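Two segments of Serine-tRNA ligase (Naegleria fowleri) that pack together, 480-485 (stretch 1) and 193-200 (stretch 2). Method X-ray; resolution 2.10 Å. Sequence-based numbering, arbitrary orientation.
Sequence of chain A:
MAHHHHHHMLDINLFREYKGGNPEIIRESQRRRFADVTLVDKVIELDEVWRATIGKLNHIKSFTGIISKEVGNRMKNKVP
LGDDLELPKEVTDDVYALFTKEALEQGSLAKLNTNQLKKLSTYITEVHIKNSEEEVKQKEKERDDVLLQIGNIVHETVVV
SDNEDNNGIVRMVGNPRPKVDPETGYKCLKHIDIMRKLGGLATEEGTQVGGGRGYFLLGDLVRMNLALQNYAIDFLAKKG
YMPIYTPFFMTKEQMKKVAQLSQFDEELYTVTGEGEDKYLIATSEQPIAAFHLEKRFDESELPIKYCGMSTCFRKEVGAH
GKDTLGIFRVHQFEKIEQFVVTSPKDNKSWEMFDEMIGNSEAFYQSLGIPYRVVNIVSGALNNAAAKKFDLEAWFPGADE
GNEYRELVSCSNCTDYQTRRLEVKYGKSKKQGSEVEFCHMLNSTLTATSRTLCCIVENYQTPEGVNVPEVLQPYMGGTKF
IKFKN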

# COMPACT_ATOMS: atom_id res chain seq x y z
N PHE A 480 28.86 -34.56 -0.15
CA PHE A 480 27.58 -35.18 0.17
C PHE A 480 27.05 -34.60 1.47
O PHE A 480 27.80 -34.39 2.42
CB PHE A 480 27.73 -36.71 0.25
CG PHE A 480 26.44 -37.44 0.53
CD1 PHE A 480 25.46 -37.58 -0.46
CD2 PHE A 480 26.22 -38.04 1.76
CE1 PHE A 480 24.27 -38.27 -0.21
CE2 PHE A 480 25.04 -38.73 2.03
CZ PHE A 480 24.07 -38.84 1.04
N ILE A 481 25.75 -34.32 1.49
CA ILE A 481 25.04 -33.88 2.69
C ILE A 481 24.07 -34.98 3.08
O ILE A 481 23.12 -35.28 2.33
CB ILE A 481 24.30 -32.56 2.46
CG1 ILE A 481 25.15 -31.54 1.70
CG2 ILE A 481 23.84 -31.97 3.79
CD1 ILE A 481 24.33 -30.32 1.29
N LYS A 482 24.27 -35.58 4.25
CA LYS A 482 23.49 -36.73 4.68
C LYS A 482 22.20 -36.30 5.38
O LYS A 482 22.19 -35.34 6.15
CB LYS A 482 24.33 -37.61 5.61
CG LYS A 482 23.69 -38.95 6.00
CD LYS A 482 24.59 -39.72 6.99
CE LYS A 482 24.09 -41.13 7.24
NZ LYS A 482 22.66 -41.12 7.66
N PHE A 483 21.12 -37.04 5.11
CA PHE A 483 19.89 -36.82 5.86
C PHE A 483 20.13 -37.00 7.35
O PHE A 483 20.86 -37.90 7.78
CB PHE A 483 18.81 -37.81 5.39
CG PHE A 483 18.21 -37.46 4.05
CD1 PHE A 483 18.01 -36.13 3.70
CD2 PHE A 483 17.80 -38.45 3.17
CE1 PHE A 483 17.44 -35.80 2.48
CE2 PHE A 483 17.22 -38.12 1.95
CZ PHE A 483 17.03 -36.80 1.61
N LYS A 484 19.53 -36.12 8.15
CA LYS A 484 19.59 -36.24 9.60
C LYS A 484 18.34 -36.86 10.19
O LYS A 484 18.36 -37.27 11.35
CB LYS A 484 19.82 -34.88 10.26
CG LYS A 484 21.22 -34.31 10.06
CD LYS A 484 21.43 -33.07 10.92
CE LYS A 484 22.71 -32.34 10.55
NZ LYS A 484 22.84 -31.05 11.27
N ASN A 485 17.25 -36.89 9.43
CA ASN A 485 16.02 -37.50 9.92
C ASN A 485 15.16 -37.96 8.75
O ASN A 485 14.10 -38.56 8.94
CB ASN A 485 15.27 -36.52 10.82
CG ASN A 485 14.84 -35.27 10.07
OD1 ASN A 485 13.94 -35.32 9.24
ND2 ASN A 485 15.49 -34.14 10.36
OXT ASN A 485 15.51 -37.75 7.58
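Stretch 2 193-200: DIMRKLGG

Stretch 2 is the C-terminal end of a helix that begins earlier in the chain, and it meets the last six residues of the protein across a sequence separation of at least 283. Residues 193-197 keep helical torsions, with Lys-197 N bonded to Asp-193 O at 2.9 Å and Leu-198 N to Ile-194 O at 2.9 Å. Gly-199, at phi/psi 71/26, leaves the helix in a Schellman motif: Gly-200 N reaches Met-195 O at 2.9 Å and Gly-199 N reaches Arg-196 O at 2.9 Å. Of the last-turn carbonyls, Arg-196 O and Lys-197 O accept hydrogen bonds from stretch 1. The nearest CA pairs set the register: Phe-483 CA to Leu-198 CA is 4.5 Å, and Asn-485 CA to Lys-197 CA is 5.0 Å, so the register steps back along the helix as stretch 1 advances. In all, 486 Å² is buried, both sides summed.

Stretch 1 enters as a strand, 480-482. Phe-480 makes no contact. The CA-to-CB bond of Ile-481 points toward stretch 2, and Ile-481 CG2 packs on Leu-198 CD2 at 3.6 Å, while Ile-481 O lies 3.4 Å from the same Leu-198 CD2. The CA-to-CB bond of Leu-198 points away, yet the end of its side chain comes nearer. Lys-482 points its own CA-to-CB bond away and contributes mainly backbone, with Lys-482 O 3.7 Å from Leu-198 CD2.

Phe-483, at phi/psi -57/138, is the residue of stretch 1 most covered by stretch 2, with 89 Å² buried. Lys-197 lies over one face of its ring: Lys-197 CE is 3.7 Å from the Phe-483 centroid and 11° off the ring normal, a CH-pi contact, and Lys-197 NZ is 4.6 Å from that centroid and 21° off the normal, a cation-pi contact. Phe-483 CE1 also approaches Ile-194 CG2 at 4.1 Å, and Phe-483 CD1 approaches Leu-198 CD2 at 3.8 Å.

Lys-197 O accepts from two successive amides, Lys-484 N at 2.7 Å (N-H...O angle 151°) and Asn-485 N at 3.2 Å (147°), and Phe-483 CA adds a CA-H...O contact to Lys-197 O at 3.5 Å. Lys-484 CD rests 3.8 Å from Leu-198 O, and an ideal CB on Gly-199 would lie only 3.2 Å from Lys-484 CD, so glycine suits this site sterically as well as by its positive phi.

Asn-485 ends the chain. With chi1 in the p well, Asn-485 ND2 donates to Arg-196 O at 3.3 Å (154°), while Asn-485 OXT forms a salt bridge with Lys-197 NZ at 2.9 Å. Lys-197 thus engages both the aromatic ring and the C-terminus.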

# COMPACT_ATOMS: atom_id res chain seq x y z
N ASP A 193 10.77 -31.02 1.84
CA ASP A 193 10.99 -32.23 2.63
C ASP A 193 12.46 -32.59 2.68
O ASP A 193 12.98 -32.97 3.74
CB ASP A 193 10.17 -33.39 2.07
CG ASP A 193 8.68 -33.13 2.14
OD1 ASP A 193 8.21 -32.76 3.24
OD2 ASP A 193 7.99 -33.25 1.11
N ILE A 194 13.15 -32.47 1.54
CA ILE A 194 14.59 -32.74 1.50
C ILE A 194 15.33 -31.82 2.46
O ILE A 194 16.15 -32.28 3.27
CB ILE A 194 15.11 -32.57 0.06
CG1 ILE A 194 14.48 -33.63 -0.85
CG2 ILE A 194 16.62 -32.66 0.05
CD1 ILE A 194 14.72 -33.39 -2.34
N MET A 195 15.06 -30.51 2.39
CA MET A 195 15.81 -29.56 3.22
C MET A 195 15.53 -29.79 4.71
O MET A 195 16.44 -29.68 5.54
CB MET A 195 15.46 -28.12 2.83
CG MET A 195 15.95 -27.75 1.44
SD MET A 195 15.66 -26.01 1.05
CE MET A 195 16.47 -25.92 -0.55
N ARG A 196 14.29 -30.12 5.06
CA ARG A 196 13.99 -30.43 6.45
C ARG A 196 14.66 -31.73 6.89
O ARG A 196 15.13 -31.84 8.03
CB ARG A 196 12.47 -30.52 6.67
CG ARG A 196 11.76 -29.15 6.71
CD ARG A 196 10.25 -29.31 6.91
NE ARG A 196 9.59 -28.01 7.04
CZ ARG A 196 8.29 -27.83 6.84
NH1 ARG A 196 7.52 -28.86 6.49
NH2 ARG A 196 7.75 -26.63 6.98
N LYS A 197 14.70 -32.73 6.00
CA LYS A 197 15.36 -33.99 6.35
C LYS A 197 16.87 -33.80 6.51
O LYS A 197 17.51 -34.57 7.22
CB LYS A 197 15.05 -35.06 5.30
CG LYS A 197 13.68 -35.70 5.45
CD LYS A 197 13.30 -36.56 4.23
CE LYS A 197 14.19 -37.79 4.11
NZ LYS A 197 14.06 -38.67 5.30
N LEU A 198 17.44 -32.80 5.83
CA LEU A 198 18.84 -32.44 6.06
C LEU A 198 19.04 -31.68 7.36
O LEU A 198 20.19 -31.47 7.76
CB LEU A 198 19.38 -31.60 4.90
CG LEU A 198 19.47 -32.26 3.52
CD1 LEU A 198 19.73 -31.21 2.44
CD2 LEU A 198 20.55 -33.35 3.50
N GLY A 199 17.97 -31.25 8.02
CA GLY A 199 18.12 -30.36 9.16
C GLY A 199 18.55 -28.96 8.77
O GLY A 199 19.15 -28.25 9.58
N GLY A 200 18.25 -28.53 7.55
CA GLY A 200 18.79 -27.28 7.06
C GLY A 200 17.81 -26.14 6.91
O GLY A 200 18.18 -25.08 6.42